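Local coordinates for Fe(2+) transporter FeoB (Legionella pneumophila, PDB 3IBY), which probably drives the GTP-dependent uptake of ferrous iron across the bacterial inner membrane, its cytosolic part here holding the GTP-binding G domain, at residues I91-L96 / V115-M120. Numbering follows the deposited sequence.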
# COMPACT_ATOMS: atom_id res chain seq x y z
N ILE A 91 -4.94 2.28 -7.36
CA ILE A 91 -3.97 2.04 -8.41
C ILE A 91 -4.43 2.71 -9.66
O ILE A 91 -5.62 2.73 -9.94
CB ILE A 91 -3.93 0.56 -8.68
CG1 ILE A 91 -3.31 -0.13 -7.49
CG2 ILE A 91 -3.11 0.24 -9.91
CD1 ILE A 91 -3.11 -1.58 -7.68
N ASP A 92 -3.47 3.23 -10.42
CA ASP A 92 -3.70 3.77 -11.76
C ASP A 92 -3.46 2.64 -12.77
O ASP A 92 -2.33 2.21 -12.93
CB ASP A 92 -2.76 4.95 -12.06
CG ASP A 92 -3.01 5.59 -13.45
OD1 ASP A 92 -3.76 4.98 -14.23
OD2 ASP A 92 -2.47 6.70 -13.77
N ALA A 93 -4.49 2.22 -13.49
CA ALA A 93 -4.38 1.11 -14.48
C ALA A 93 -3.30 1.34 -15.52
O ALA A 93 -2.72 0.41 -16.06
CB ALA A 93 -5.71 0.86 -15.15
N CYS A 94 -2.99 2.58 -15.76
CA CYS A 94 -2.05 2.89 -16.79
C CYS A 94 -0.60 2.74 -16.32
O CYS A 94 0.33 2.90 -17.11
CB CYS A 94 -2.26 4.35 -17.26
SG CYS A 94 -3.95 4.76 -17.83
N HIS A 95 -0.37 2.54 -15.03
CA HIS A 95 1.01 2.46 -14.56
C HIS A 95 1.04 1.44 -13.49
O HIS A 95 1.50 1.72 -12.39
CB HIS A 95 1.49 3.81 -14.02
CG HIS A 95 1.49 4.89 -15.04
ND1 HIS A 95 0.59 5.92 -15.02
CD2 HIS A 95 2.24 5.06 -16.16
CE1 HIS A 95 0.82 6.73 -16.04
NE2 HIS A 95 1.82 6.23 -16.75
N LEU A 96 0.51 0.27 -13.84
CA LEU A 96 0.31 -0.84 -12.94
C LEU A 96 1.61 -1.26 -12.31
O LEU A 96 1.72 -1.32 -11.10
CB LEU A 96 -0.30 -2.01 -13.72
CG LEU A 96 -0.87 -3.15 -12.88
CD1 LEU A 96 -2.01 -2.62 -11.98
CD2 LEU A 96 -1.29 -4.33 -13.78
N VAL A 115 -8.09 -3.28 -3.53
CA VAL A 115 -7.49 -2.47 -4.58
C VAL A 115 -8.60 -1.85 -5.40
O VAL A 115 -9.56 -2.53 -5.77
CB VAL A 115 -6.59 -3.28 -5.46
CG1 VAL A 115 -6.12 -2.44 -6.63
CG2 VAL A 115 -5.42 -3.73 -4.67
N ALA A 116 -8.49 -0.53 -5.59
CA ALA A 116 -9.38 0.27 -6.46
C ALA A 116 -8.59 0.55 -7.72
O ALA A 116 -7.61 1.27 -7.66
CB ALA A 116 -9.74 1.57 -5.81
N LEU A 117 -8.98 -0.05 -8.84
CA LEU A 117 -8.15 -0.06 -10.06
C LEU A 117 -8.75 1.01 -10.92
O LEU A 117 -9.75 0.82 -11.57
CB LEU A 117 -8.23 -1.43 -10.72
CG LEU A 117 -7.09 -2.05 -11.54
CD1 LEU A 117 -7.75 -2.71 -12.73
CD2 LEU A 117 -6.00 -1.08 -11.96
N ASN A 118 -8.16 2.19 -10.81
CA ASN A 118 -8.75 3.41 -11.35
C ASN A 118 -8.28 3.63 -12.80
O ASN A 118 -7.41 2.94 -13.29
CB ASN A 118 -8.38 4.57 -10.41
CG ASN A 118 -9.21 5.83 -10.65
OD1 ASN A 118 -10.26 5.81 -11.32
ND2 ASN A 118 -8.74 6.96 -10.10
N MET A 119 -8.93 4.56 -13.50
CA MET A 119 -8.54 5.05 -14.82
C MET A 119 -8.66 3.98 -15.88
O MET A 119 -7.87 3.90 -16.85
CB MET A 119 -7.13 5.58 -14.79
CG MET A 119 -6.85 6.54 -13.65
SD MET A 119 -7.74 8.08 -13.82
CE MET A 119 -6.62 9.21 -12.98
N MET A 120 -9.67 3.15 -15.69
CA MET A 120 -9.91 2.07 -16.62
C MET A 120 -10.22 2.61 -18.04
O MET A 120 -9.99 1.91 -19.06
CB MET A 120 -11.07 1.19 -16.13
CG MET A 120 -10.81 0.43 -14.86
SD MET A 120 -9.44 -0.68 -15.02
CE MET A 120 -10.04 -1.98 -16.11
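Ile91 is gripped through its backbone by the neighbouring parallel strand: its N donates to Ala116 O (2.9 Å) and its O accepts from Asn118 N (2.7 Å), the ladder expected of parallel pairing. Its branched side chain suits a buried strand because each arm finds its own apolar partner. With CG1 anti to the carbonyl carbon (chi1 -69°), CG2 stands anti to the backbone N and meets Leu117 CD2, while the other arm extends until CD1 reaches Val115 CG1. Two residues on, Ala93 prolongs the pairing, its N bonding to Asn118 O at 3.0 Å with the donor tilted 30° from the carbonyl plane. Its small methyl touches both Leu117 CD2 (3.7 Å from Ala93 CB) and the sulfur of Met120. On the face that carries Asp92, the unbranched chain of Met119, just beyond its strand, lays CB and CG against Asp92 OD1, each at 3.5 Å. That oxygen also accepts from Cys94 N, closing an Asx turn that bends the chain toward the next helix. Asn118 belongs to a predicted GTP-binding motif, and its amide is tied by hydrogen bonds to Cys12 O in the P-loop and to Ala148 N, which probably fixes its orientation. Helix 96-106 links the two parallel strands as a beta-alpha-beta crossover and packs on Ile91; Ala93 touches helix 120-125, and strand 143-145 pairs along the far edge of strand 113-118.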